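Local coordinates for L-Ala-D/L-Glu epimerase, a muconate lactonizing enzyme (PDB 3FCP), which belongs to the mandelate racemase/muconate lactonizing enzyme family of the enolase superfamily and binds a magnesium ion in its barrel domain, at residues 273-278 with 282-287; 315-320 with 324-329; 90-95 with 108-113. All coordinates share one frame; numbering follows the deposited sequence.

Contact 1: residues 273-278 with 282-287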
ATOM      1  N   LEU A 273     -22.548 -14.653  11.903  1.00 19.18           N
ATOM      2  CA  LEU A 273     -22.649 -14.320  13.321  1.00 20.56           C
ATOM      3  C   LEU A 273     -23.063 -15.566  14.109  1.00 20.18           C
ATOM      4  O   LEU A 273     -23.939 -16.317  13.676  1.00 19.22           O
ATOM      5  CB  LEU A 273     -23.700 -13.225  13.544  1.00 20.06           C
ATOM      6  CG  LEU A 273     -23.607 -11.924  12.746  1.00 20.70           C
ATOM      7  CD1 LEU A 273     -24.830 -11.053  13.035  1.00 19.99           C
ATOM      8  CD2 LEU A 273     -22.327 -11.192  13.116  1.00 18.19           C
ATOM      9  N   LYS A 274     -22.416 -15.797  15.249  1.00 19.48           N
ATOM     10  CA  LYS A 274     -22.758 -16.929  16.114  1.00 20.96           C
ATOM     11  C   LYS A 274     -22.567 -16.476  17.554  1.00 21.98           C
ATOM     12  O   LYS A 274     -21.509 -15.959  17.905  1.00 19.18           O
ATOM     13  CB  LYS A 274     -21.863 -18.142  15.820  1.00 22.18           C
ATOM     14  CG  LYS A 274     -22.071 -18.744  14.423  1.00 21.95           C
ATOM     15  CD  LYS A 274     -21.276 -20.025  14.232  1.00 21.17           C
ATOM     16  CE  LYS A 274     -21.500 -20.608  12.827  1.00 22.67           C
ATOM     17  NZ  LYS A 274     -20.766 -21.879  12.648  1.00 21.06           N
ATOM     18  N   ILE A 275     -23.579 -16.668  18.395  1.00 22.15           N
ATOM     19  CA  ILE A 275     -23.441 -16.219  19.775  1.00 21.88           C
ATOM     20  C   ILE A 275     -22.298 -16.925  20.498  1.00 22.26           C
ATOM     21  O   ILE A 275     -21.611 -16.306  21.320  1.00 21.01           O
ATOM     22  CB  ILE A 275     -24.774 -16.368  20.580  1.00 20.93           C
ATOM     23  CG1 ILE A 275     -25.158 -17.836  20.756  1.00 19.01           C
ATOM     24  CG2 ILE A 275     -25.893 -15.612  19.868  1.00 20.90           C
ATOM     25  CD1 ILE A 275     -26.412 -18.019  21.637  1.00 19.26           C
ATOM     26  N   ALA A 276     -22.069 -18.198  20.167  1.00 21.06           N
ATOM     27  CA  ALA A 276     -20.999 -18.981  20.797  1.00 20.91           C
ATOM     28  C   ALA A 276     -19.605 -18.418  20.523  1.00 21.57           C
ATOM     29  O   ALA A 276     -18.730 -18.460  21.393  1.00 19.57           O
ATOM     30  CB  ALA A 276     -21.064 -20.445  20.332  1.00 21.44           C
ATOM     31  N   LYS A 277     -19.393 -17.910  19.311  1.00 20.83           N
ATOM     32  CA  LYS A 277     -18.100 -17.348  18.930  1.00 21.39           C
ATOM     33  C   LYS A 277     -17.831 -15.986  19.565  1.00 21.09           C
ATOM     34  O   LYS A 277     -16.683 -15.654  19.863  1.00 21.11           O
ATOM     35  CB  LYS A 277     -17.996 -17.197  17.400  1.00 21.41           C
ATOM     36  CG  LYS A 277     -17.957 -18.509  16.605  1.00 21.02           C
ATOM     37  CD  LYS A 277     -17.622 -18.288  15.124  1.00 21.19           C
ATOM     38  CE  LYS A 277     -18.635 -17.388  14.414  1.00 22.94           C
ATOM     39  NZ  LYS A 277     -18.235 -17.056  13.004  1.00 21.33           N
ATOM     40  N   ALA A 278     -18.888 -15.207  19.775  1.00 21.18           N
ATOM     41  CA  ALA A 278     -18.748 -13.862  20.327  1.00 21.60           C
ATOM     42  C   ALA A 278     -18.893 -13.740  21.840  1.00 23.13           C
ATOM     43  O   ALA A 278     -18.400 -12.780  22.435  1.00 24.06           O
ATOM     44  CB  ALA A 278     -19.739 -12.934  19.655  1.00 23.22           C
ATOM     45  N   ASN A 282     -25.853 -10.658  23.391  1.00 22.47           N
ATOM     46  CA  ASN A 282     -25.557  -9.223  23.394  1.00 21.53           C
ATOM     47  C   ASN A 282     -24.179  -8.956  22.798  1.00 20.62           C
ATOM     48  O   ASN A 282     -24.003  -8.043  21.980  1.00 19.89           O
ATOM     49  CB  ASN A 282     -25.621  -8.641  24.814  1.00 20.99           C
ATOM     50  CG  ASN A 282     -25.446  -7.125  24.828  1.00 23.44           C
ATOM     51  OD1 ASN A 282     -24.619  -6.587  25.569  1.00 27.46           O
ATOM     52  ND2 ASN A 282     -26.226  -6.430  24.012  1.00 20.80           N
ATOM     53  N   SER A 283     -23.200  -9.759  23.203  1.00 22.09           N
ATOM     54  CA  SER A 283     -21.832  -9.603  22.709  1.00 22.04           C
ATOM     55  C   SER A 283     -21.734  -9.705  21.189  1.00 20.67           C
ATOM     56  O   SER A 283     -20.953  -8.989  20.561  1.00 20.20           O
ATOM     57  CB  SER A 283     -20.914 -10.651  23.347  1.00 22.69           C
ATOM     58  OG  SER A 283     -20.761 -10.411  24.734  1.00 23.49           O
ATOM     59  N   VAL A 284     -22.529 -10.585  20.591  1.00 20.34           N
ATOM     60  CA  VAL A 284     -22.478 -10.747  19.143  1.00 20.01           C
ATOM     61  C   VAL A 284     -22.943  -9.491  18.398  1.00 20.22           C
ATOM     62  O   VAL A 284     -22.561  -9.271  17.246  1.00 17.40           O
ATOM     63  CB  VAL A 284     -23.331 -11.964  18.678  1.00 21.86           C
ATOM     64  CG1 VAL A 284     -24.814 -11.647  18.795  1.00 19.64           C
ATOM     65  CG2 VAL A 284     -22.956 -12.346  17.240  1.00 20.06           C
ATOM     66  N   LEU A 285     -23.753  -8.662  19.055  1.00 19.82           N
ATOM     67  CA  LEU A 285     -24.254  -7.438  18.434  1.00 20.43           C
ATOM     68  C   LEU A 285     -23.155  -6.425  18.106  1.00 21.76           C
ATOM     69  O   LEU A 285     -23.301  -5.639  17.164  1.00 19.23           O
ATOM     70  CB  LEU A 285     -25.319  -6.782  19.325  1.00 20.97           C
ATOM     71  CG  LEU A 285     -26.549  -7.659  19.583  1.00 22.45           C
ATOM     72  CD1 LEU A 285     -27.519  -6.938  20.512  1.00 25.19           C
ATOM     73  CD2 LEU A 285     -27.228  -7.986  18.259  1.00 25.03           C
ATOM     74  N   ALA A 286     -22.061  -6.434  18.870  1.00 20.45           N
ATOM     75  CA  ALA A 286     -20.959  -5.509  18.590  1.00 22.40           C
ATOM     76  C   ALA A 286     -20.333  -5.893  17.243  1.00 22.24           C
ATOM     77  O   ALA A 286     -20.015  -5.038  16.418  1.00 21.21           O
ATOM     78  CB  ALA A 286     -19.903  -5.570  19.703  1.00 20.35           C
ATOM     79  N   LEU A 287     -20.164  -7.193  17.029  1.00 22.71           N
ATOM     80  CA  LEU A 287     -19.599  -7.697  15.780  1.00 21.51           C
ATOM     81  C   LEU A 287     -20.547  -7.305  14.645  1.00 19.64           C
ATOM     82  O   LEU A 287     -20.116  -6.876  13.572  1.00 19.06           O
ATOM     83  CB  LEU A 287     -19.486  -9.223  15.832  1.00 21.40           C
ATOM     84  CG  LEU A 287     -18.424  -9.975  15.026  1.00 26.10           C
ATOM     85  CD1 LEU A 287     -18.991 -11.336  14.659  1.00 23.36           C
ATOM     86  CD2 LEU A 287     -17.984  -9.207  13.783  1.00 22.88           C
TER
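Val284, at the start of helix 283-294, packs against Leu273, Ile275 and Ala278, at the end of strand 270-273 and on the short helix after it. Its CB lies 3.8 Å from Ala278 CB, so the alanine methyl rests against the root of the valine. The backbones are close here, Ala278 CA lying 5.0 Å from Val284 CA, and the same methyl reaches Val284 CA itself at 3.5 Å. Beyond CB the branches part. With CG1 between the backbone N and the carbonyl carbon (chi1 73°), CG2 falls anti to the N and runs to the strand end, 3.9 Å from Leu273 CB and equally near the carbonyl oxygen of Lys274. CG1 turns to Ile275, whose CG2 lies 4.2 Å away, and also meets the Trp317 ring. One turn further along helix 283-294, Leu287 slides past Leu273 in the opposite direction, its CD1 3.7 Å from Leu273 CD2. No hydrogen bond joins the two segments; apolar contact carries the join. Polar ends find partners elsewhere: Ser283 OG is bonded to Glu110, and Lys274 NZ to Asp250. Strand 270-273 and helix 283-294 supply the strand and the helix of a beta-alpha-beta crossover that ends in parallel strand 297-300, as in a TIM-type barrel, with Lys274 beside the magnesium ion and Lys277 held to its ligand Asp250.

Contact 2: residues 315-320 with 324-329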
ATOM      1  N   HIS A 315     -33.258 -14.435  19.158  1.00 22.17           N
ATOM      2  CA  HIS A 315     -33.628 -13.154  19.758  1.00 22.09           C
ATOM      3  C   HIS A 315     -32.675 -12.059  19.276  1.00 21.41           C
ATOM      4  O   HIS A 315     -33.099 -10.932  19.015  1.00 19.99           O
ATOM      5  CB  HIS A 315     -33.609 -13.246  21.282  1.00 20.53           C
ATOM      6  CG  HIS A 315     -34.873 -13.802  21.864  1.00 21.05           C
ATOM      7  ND1 HIS A 315     -36.058 -13.096  21.882  1.00 22.46           N
ATOM      8  CD2 HIS A 315     -35.145 -15.003  22.425  1.00 20.95           C
ATOM      9  CE1 HIS A 315     -37.003 -13.838  22.428  1.00 20.56           C
ATOM     10  NE2 HIS A 315     -36.476 -15.000  22.767  1.00 20.71           N
ATOM     11  N   ALA A 316     -31.393 -12.403  19.160  1.00 20.74           N
ATOM     12  CA  ALA A 316     -30.377 -11.469  18.683  1.00 22.29           C
ATOM     13  C   ALA A 316     -30.553 -11.215  17.183  1.00 21.73           C
ATOM     14  O   ALA A 316     -30.542 -10.067  16.731  1.00 22.12           O
ATOM     15  CB  ALA A 316     -28.975 -12.024  18.966  1.00 21.37           C
ATOM     16  N   TRP A 317     -30.730 -12.287  16.413  1.00 23.26           N
ATOM     17  CA  TRP A 317     -30.906 -12.170  14.964  1.00 23.03           C
ATOM     18  C   TRP A 317     -32.115 -11.308  14.591  1.00 23.10           C
ATOM     19  O   TRP A 317     -32.097 -10.607  13.576  1.00 21.91           O
ATOM     20  CB  TRP A 317     -31.083 -13.554  14.321  1.00 22.71           C
ATOM     21  CG  TRP A 317     -29.940 -14.544  14.481  1.00 22.04           C
ATOM     22  CD1 TRP A 317     -29.990 -15.890  14.215  1.00 20.63           C
ATOM     23  CD2 TRP A 317     -28.611 -14.284  14.965  1.00 20.09           C
ATOM     24  NE1 TRP A 317     -28.784 -16.478  14.501  1.00 22.19           N
ATOM     25  CE2 TRP A 317     -27.920 -15.519  14.967  1.00 21.53           C
ATOM     26  CE3 TRP A 317     -27.939 -13.130  15.399  1.00 20.64           C
ATOM     27  CZ2 TRP A 317     -26.588 -15.635  15.391  1.00 21.23           C
ATOM     28  CZ3 TRP A 317     -26.615 -13.244  15.823  1.00 19.54           C
ATOM     29  CH2 TRP A 317     -25.953 -14.491  15.816  1.00 21.88           C
ATOM     30  N   SER A 318     -33.160 -11.360  15.414  1.00 23.40           N
ATOM     31  CA  SER A 318     -34.387 -10.604  15.158  1.00 22.82           C
ATOM     32  C   SER A 318     -34.194  -9.097  15.155  1.00 22.12           C
ATOM     33  O   SER A 318     -34.967  -8.362  14.541  1.00 22.47           O
ATOM     34  CB  SER A 318     -35.459 -10.950  16.199  1.00 23.15           C
ATOM     35  OG  SER A 318     -35.206 -10.301  17.437  1.00 22.14           O
ATOM     36  N   THR A 319     -33.170  -8.628  15.851  1.00 21.56           N
ATOM     37  CA  THR A 319     -32.932  -7.195  15.926  1.00 21.73           C
ATOM     38  C   THR A 319     -32.102  -6.670  14.760  1.00 23.58           C
ATOM     39  O   THR A 319     -31.876  -5.465  14.661  1.00 23.35           O
ATOM     40  CB  THR A 319     -32.169  -6.830  17.196  1.00 20.16           C
ATOM     41  OG1 THR A 319     -30.821  -7.301  17.075  1.00 19.03           O
ATOM     42  CG2 THR A 319     -32.824  -7.470  18.421  1.00 19.27           C
ATOM     43  N   LEU A 320     -31.671  -7.561  13.869  1.00 22.69           N
ATOM     44  CA  LEU A 320     -30.804  -7.155  12.761  1.00 23.54           C
ATOM     45  C   LEU A 320     -31.298  -7.495  11.365  1.00 22.92           C
ATOM     46  O   LEU A 320     -32.066  -8.432  11.183  1.00 24.13           O
ATOM     47  CB  LEU A 320     -29.430  -7.822  12.921  1.00 21.73           C
ATOM     48  CG  LEU A 320     -28.684  -7.670  14.244  1.00 22.98           C
ATOM     49  CD1 LEU A 320     -27.629  -8.774  14.377  1.00 21.96           C
ATOM     50  CD2 LEU A 320     -28.061  -6.286  14.301  1.00 21.80           C
ATOM     51  N   TRP A 324     -28.508 -12.648   4.421  1.00 22.85           N
ATOM     52  CA  TRP A 324     -28.372 -14.059   4.092  1.00 23.76           C
ATOM     53  C   TRP A 324     -29.213 -15.036   4.917  1.00 23.64           C
ATOM     54  O   TRP A 324     -29.008 -16.246   4.852  1.00 23.54           O
ATOM     55  CB  TRP A 324     -26.889 -14.431   4.143  1.00 24.08           C
ATOM     56  CG  TRP A 324     -26.089 -13.571   3.205  1.00 26.66           C
ATOM     57  CD1 TRP A 324     -25.412 -12.425   3.512  1.00 24.85           C
ATOM     58  CD2 TRP A 324     -25.961 -13.744   1.787  1.00 26.40           C
ATOM     59  NE1 TRP A 324     -24.871 -11.875   2.373  1.00 26.11           N
ATOM     60  CE2 TRP A 324     -25.193 -12.664   1.301  1.00 25.14           C
ATOM     61  CE3 TRP A 324     -26.426 -14.708   0.879  1.00 26.86           C
ATOM     62  CZ2 TRP A 324     -24.876 -12.516  -0.056  1.00 27.13           C
ATOM     63  CZ3 TRP A 324     -26.107 -14.561  -0.476  1.00 26.85           C
ATOM     64  CH2 TRP A 324     -25.340 -13.473  -0.926  1.00 25.11           C
ATOM     65  N   GLY A 325     -30.169 -14.507   5.678  1.00 23.19           N
ATOM     66  CA  GLY A 325     -31.032 -15.356   6.486  1.00 23.45           C
ATOM     67  C   GLY A 325     -30.311 -16.003   7.656  1.00 24.67           C
ATOM     68  O   GLY A 325     -29.324 -15.462   8.153  1.00 24.12           O
ATOM     69  N   THR A 326     -30.810 -17.152   8.108  1.00 24.73           N
ATOM     70  CA  THR A 326     -30.194 -17.870   9.227  1.00 24.16           C
ATOM     71  C   THR A 326     -30.188 -19.368   8.969  1.00 24.01           C
ATOM     72  O   THR A 326     -30.869 -19.863   8.062  1.00 24.72           O
ATOM     73  CB  THR A 326     -30.952 -17.646  10.570  1.00 24.39           C
ATOM     74  OG1 THR A 326     -31.962 -18.655  10.723  1.00 25.42           O
ATOM     75  CG2 THR A 326     -31.625 -16.274  10.600  1.00 22.56           C
ATOM     76  N   GLU A 327     -29.415 -20.085   9.779  1.00 21.66           N
ATOM     77  CA  GLU A 327     -29.320 -21.536   9.697  1.00 23.47           C
ATOM     78  C   GLU A 327     -29.688 -22.129  11.059  1.00 22.78           C
ATOM     79  O   GLU A 327     -29.049 -23.067  11.538  1.00 23.67           O
ATOM     80  CB  GLU A 327     -27.897 -21.957   9.305  1.00 24.21           C
ATOM     81  CG  GLU A 327     -26.796 -21.237  10.083  1.00 24.70           C
ATOM     82  CD  GLU A 327     -25.412 -21.747   9.748  1.00 24.16           C
ATOM     83  OE1 GLU A 327     -25.179 -22.116   8.578  1.00 24.82           O
ATOM     84  OE2 GLU A 327     -24.548 -21.764  10.650  1.00 23.94           O
ATOM     85  N   MET A 328     -30.726 -21.585  11.685  1.00 23.51           N
ATOM     86  CA  MET A 328     -31.133 -22.071  12.998  1.00 23.93           C
ATOM     87  C   MET A 328     -32.072 -23.282  12.993  1.00 25.06           C
ATOM     88  O   MET A 328     -33.195 -23.231  13.510  1.00 26.70           O
ATOM     89  CB  MET A 328     -31.721 -20.916  13.808  1.00 23.01           C
ATOM     90  CG  MET A 328     -30.697 -20.307  14.793  1.00 31.63           C
ATOM     91  SD  MET A 328     -29.153 -19.709  14.072  1.00 14.06           S
ATOM     92  CE  MET A 328     -28.452 -20.932  13.647  1.00 28.04           C
ATOM     93  N   PHE A 329     -31.577 -24.385  12.431  1.00 24.96           N
ATOM     94  CA  PHE A 329     -32.337 -25.632  12.333  1.00 27.34           C
ATOM     95  C   PHE A 329     -31.853 -26.694  13.324  1.00 26.02           C
ATOM     96  O   PHE A 329     -32.312 -27.844  13.292  1.00 26.22           O
ATOM     97  CB  PHE A 329     -32.239 -26.177  10.902  1.00 27.30           C
ATOM     98  CG  PHE A 329     -30.827 -26.446  10.448  1.00 28.86           C
ATOM     99  CD1 PHE A 329     -30.135 -27.562  10.906  1.00 28.90           C
ATOM    100  CD2 PHE A 329     -30.186 -25.573   9.573  1.00 29.14           C
ATOM    101  CE1 PHE A 329     -28.825 -27.806  10.505  1.00 30.89           C
ATOM    102  CE2 PHE A 329     -28.872 -25.807   9.163  1.00 28.86           C
ATOM    103  CZ  PHE A 329     -28.190 -26.927   9.631  1.00 29.67           C
TER
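Trp317, in the last part of helix 307-317, faces Thr326 in an irregular segment, and their CA atoms, 8.1 Å apart, are the closest such pair across the contact. Residues Trp317 to Leu320 make a type I beta turn as the chain leaves the helix, and the backbone N of Thr319 is bonded to the carbonyl oxygen of Ala316. The opposing segment has no regular helix or strand, and Met328 is the centre of an inverse gamma turn.

Side chains bridge the distance between the backbones. The pyrrole side of the Trp317 indole is directed at the loop, where Met328 SD sits at its edge, near the ring plane, 4.4 Å from the centroid of the five-membered ring. This is a Met-aromatic contact in which Trp317 NE1 also makes a weak hydrogen bond to Met328 SD, 3.3 Å long with an angle of 153° at the hydrogen. A bend at chi2 (56°) turns SD toward the indole edge, and the two side chains cross at about a right angle. Thr326 adds its methyl, CG2 lying 4.0 Å from Trp317 CD1, while its hydroxyl is turned to the carbonyl oxygen of Pro138 and also accepts a weak bond from Met328 N. Behind the indole, two hydroxyls bind the helix end: Thr319 OG1 lies 2.8 Å from Ala316 O, in the carbonyl plane, as a second donor to that oxygen, and Ser318 OG reaches His315 O from above the carbonyl plane.

The chemistry is that of a buried indole N-H meeting a soft, polarisable acceptor: sulfur gives the donor a partner, if a weak one, in a buried place whose neighbours include Leu137 and Leu273.

Contact 3: residues 90-95 with 108-113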
ATOM      1  N   ALA A  90     -21.641  -4.414  33.412  1.00 22.96           N
ATOM      2  CA  ALA A  90     -20.705  -4.628  34.513  1.00 24.05           C
ATOM      3  C   ALA A  90     -20.265  -6.092  34.564  1.00 23.79           C
ATOM      4  O   ALA A  90     -19.086  -6.383  34.751  1.00 24.64           O
ATOM      5  CB  ALA A  90     -21.343  -4.225  35.853  1.00 24.33           C
ATOM      6  N   LEU A  91     -21.214  -7.012  34.397  1.00 24.81           N
ATOM      7  CA  LEU A  91     -20.902  -8.443  34.431  1.00 25.31           C
ATOM      8  C   LEU A  91     -19.994  -8.860  33.273  1.00 24.53           C
ATOM      9  O   LEU A  91     -19.087  -9.679  33.443  1.00 23.41           O
ATOM     10  CB  LEU A  91     -22.195  -9.268  34.406  1.00 24.65           C
ATOM     11  CG  LEU A  91     -23.037  -9.206  35.693  1.00 25.64           C
ATOM     12  CD1 LEU A  91     -24.427  -9.760  35.439  1.00 25.59           C
ATOM     13  CD2 LEU A  91     -22.339  -9.984  36.801  1.00 26.06           C
ATOM     14  N   THR A  92     -20.242  -8.296  32.097  1.00 24.55           N
ATOM     15  CA  THR A  92     -19.440  -8.606  30.919  1.00 25.54           C
ATOM     16  C   THR A  92     -17.997  -8.118  31.104  1.00 26.16           C
ATOM     17  O   THR A  92     -17.038  -8.828  30.781  1.00 25.09           O
ATOM     18  CB  THR A  92     -20.062  -7.970  29.662  1.00 27.06           C
ATOM     19  OG1 THR A  92     -21.376  -8.517  29.461  1.00 25.44           O
ATOM     20  CG2 THR A  92     -19.199  -8.240  28.429  1.00 24.58           C
ATOM     21  N   ALA A  93     -17.843  -6.910  31.637  1.00 25.76           N
ATOM     22  CA  ALA A  93     -16.512  -6.350  31.872  1.00 25.75           C
ATOM     23  C   ALA A  93     -15.757  -7.202  32.892  1.00 24.78           C
ATOM     24  O   ALA A  93     -14.543  -7.392  32.782  1.00 22.94           O
ATOM     25  CB  ALA A  93     -16.628  -4.903  32.374  1.00 26.08           C
ATOM     26  N   ARG A  94     -16.482  -7.711  33.885  1.00 24.31           N
ATOM     27  CA  ARG A  94     -15.882  -8.541  34.919  1.00 24.37           C
ATOM     28  C   ARG A  94     -15.456  -9.879  34.323  1.00 24.51           C
ATOM     29  O   ARG A  94     -14.361 -10.372  34.587  1.00 24.55           O
ATOM     30  CB  ARG A  94     -16.883  -8.767  36.054  1.00 25.51           C
ATOM     31  CG  ARG A  94     -16.347  -9.584  37.233  1.00 25.16           C
ATOM     32  CD  ARG A  94     -17.383  -9.658  38.350  1.00 24.70           C
ATOM     33  NE  ARG A  94     -16.921 -10.430  39.501  1.00 26.02           N
ATOM     34  CZ  ARG A  94     -16.109  -9.963  40.449  1.00 27.49           C
ATOM     35  NH1 ARG A  94     -15.664  -8.720  40.391  1.00 29.23           N
ATOM     36  NH2 ARG A  94     -15.739 -10.744  41.460  1.00 27.40           N
ATOM     37  N   MET A  95     -16.336 -10.455  33.511  1.00 25.18           N
ATOM     38  CA  MET A  95     -16.084 -11.736  32.865  1.00 26.39           C
ATOM     39  C   MET A  95     -14.887 -11.667  31.907  1.00 27.51           C
ATOM     40  O   MET A  95     -14.002 -12.526  31.935  1.00 28.55           O
ATOM     41  CB  MET A  95     -17.337 -12.183  32.090  1.00 25.20           C
ATOM     42  CG  MET A  95     -18.587 -12.409  32.958  1.00 28.63           C
ATOM     43  SD  MET A  95     -20.093 -12.741  31.977  1.00 27.57           S
ATOM     44  CE  MET A  95     -19.660 -14.282  31.429  1.00 17.36           C
ATOM     45  N   ALA A 108     -23.259 -19.017  27.184  1.00 20.89           N
ATOM     46  CA  ALA A 108     -24.286 -19.713  27.963  1.00 21.68           C
ATOM     47  C   ALA A 108     -24.693 -18.838  29.148  1.00 21.24           C
ATOM     48  O   ALA A 108     -25.877 -18.696  29.452  1.00 21.78           O
ATOM     49  CB  ALA A 108     -23.760 -21.065  28.457  1.00 21.40           C
ATOM     50  N   ILE A 109     -23.704 -18.249  29.813  1.00 19.92           N
ATOM     51  CA  ILE A 109     -23.961 -17.381  30.960  1.00 21.73           C
ATOM     52  C   ILE A 109     -24.691 -16.093  30.566  1.00 21.39           C
ATOM     53  O   ILE A 109     -25.640 -15.675  31.237  1.00 19.53           O
ATOM     54  CB  ILE A 109     -22.637 -16.990  31.673  1.00 23.38           C
ATOM     55  CG1 ILE A 109     -21.967 -18.239  32.258  1.00 23.86           C
ATOM     56  CG2 ILE A 109     -22.918 -15.949  32.758  1.00 22.78           C
ATOM     57  CD1 ILE A 109     -22.811 -18.971  33.294  1.00 26.37           C
ATOM     58  N   GLU A 110     -24.243 -15.455  29.489  1.00 21.04           N
ATOM     59  CA  GLU A 110     -24.872 -14.215  29.041  1.00 21.94           C
ATOM     60  C   GLU A 110     -26.321 -14.490  28.666  1.00 21.68           C
ATOM     61  O   GLU A 110     -27.213 -13.680  28.935  1.00 20.60           O
ATOM     62  CB  GLU A 110     -24.124 -13.627  27.836  1.00 21.56           C
ATOM     63  CG  GLU A 110     -24.606 -12.243  27.448  1.00 24.10           C
ATOM     64  CD  GLU A 110     -23.834 -11.646  26.284  1.00 23.89           C
ATOM     65  OE1 GLU A 110     -24.269 -11.805  25.126  1.00 24.42           O
ATOM     66  OE2 GLU A 110     -22.787 -11.020  26.533  1.00 24.31           O
ATOM     67  N   THR A 111     -26.556 -15.644  28.050  1.00 22.39           N
ATOM     68  CA  THR A 111     -27.903 -16.022  27.646  1.00 21.89           C
ATOM     69  C   THR A 111     -28.797 -16.150  28.876  1.00 23.63           C
ATOM     70  O   THR A 111     -29.912 -15.619  28.907  1.00 21.27           O
ATOM     71  CB  THR A 111     -27.904 -17.371  26.895  1.00 23.77           C
ATOM     72  OG1 THR A 111     -27.134 -17.248  25.691  1.00 21.87           O
ATOM     73  CG2 THR A 111     -29.341 -17.792  26.545  1.00 24.24           C
ATOM     74  N   ALA A 112     -28.297 -16.846  29.892  1.00 22.77           N
ATOM     75  CA  ALA A 112     -29.057 -17.055  31.119  1.00 23.51           C
ATOM     76  C   ALA A 112     -29.338 -15.728  31.818  1.00 24.15           C
ATOM     77  O   ALA A 112     -30.444 -15.504  32.327  1.00 23.71           O
ATOM     78  CB  ALA A 112     -28.295 -18.005  32.055  1.00 22.04           C
ATOM     79  N   LEU A 113     -28.338 -14.851  31.846  1.00 24.04           N
ATOM     80  CA  LEU A 113     -28.488 -13.542  32.472  1.00 23.77           C
ATOM     81  C   LEU A 113     -29.587 -12.763  31.764  1.00 24.51           C
ATOM     82  O   LEU A 113     -30.420 -12.119  32.414  1.00 24.97           O
ATOM     83  CB  LEU A 113     -27.172 -12.753  32.405  1.00 23.77           C
ATOM     84  CG  LEU A 113     -26.069 -13.225  33.356  1.00 23.58           C
ATOM     85  CD1 LEU A 113     -24.745 -12.555  33.003  1.00 22.39           C
ATOM     86  CD2 LEU A 113     -26.480 -12.902  34.791  1.00 23.00           C
TER
HETATM   87  O   HOH W   1     -22.470  -8.446  26.895  1.00 27.51           O
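An antiparallel pair of helices in the N-terminal domain, an alpha-helical part of the enolase-type capping domain, meets here through Leu91, Met95, Ile109 and Leu113. The axes of the two short segments approach to 11.6 Å, at 165° between their directions, a spacing wide enough for long side chains to fill the interface from both helices. Leu91 CD1 meets both methyls of Leu113, with 3.7 Å to Leu113 CD1. A turn later the terminal methyl CE of Met95 meets Ile109 CG2 at 3.9 Å. At one margin the contact becomes polar. Thr92 OG1 and Glu110 OE2 are 4.1 Å apart, too far for a direct bond. One water bridges them by donating to both, 2.8 Å from Thr92 OG1 and 2.6 Å from Glu110 OE2. Glu110 gets there by an extended chain, CG anti to the backbone N (chi1 -172°). Its carboxylate has a further partner in Asn282 N, and Thr92 OG1 is also bonded to Leu88 O. Leu76 and Leu80 of helix 65-80 pack on the apolar side chains. Val38 and Leu40 of strand 33-42 cover Ile109 and Leu113, which sets helix 103-121 against the three-stranded antiparallel sheet, with helix 88-98 packed on helix 103-121 and on helix 65-80.

Along the chain the order is contact 3, contact 1, contact 2, each closing before the next opens. Contact 3 belongs to the N-terminal domain; the other two lie in the barrel domain, their centres 12 Å apart. Trp317 joins them, the rim of its six-membered ring touching the end of strand 270-273 and the start of helix 283-294 while its pyrrole edge serves contact 2. Between contacts 1 and 3, with centres 13 Å apart, Glu110 crosses the domain boundary to the first residues of segment 282-287. Contacts 2 and 3 do not touch, nearest atoms being about 8 Å apart. Contact 1 therefore connects the capping domain with the barrel interior close to the magnesium ion.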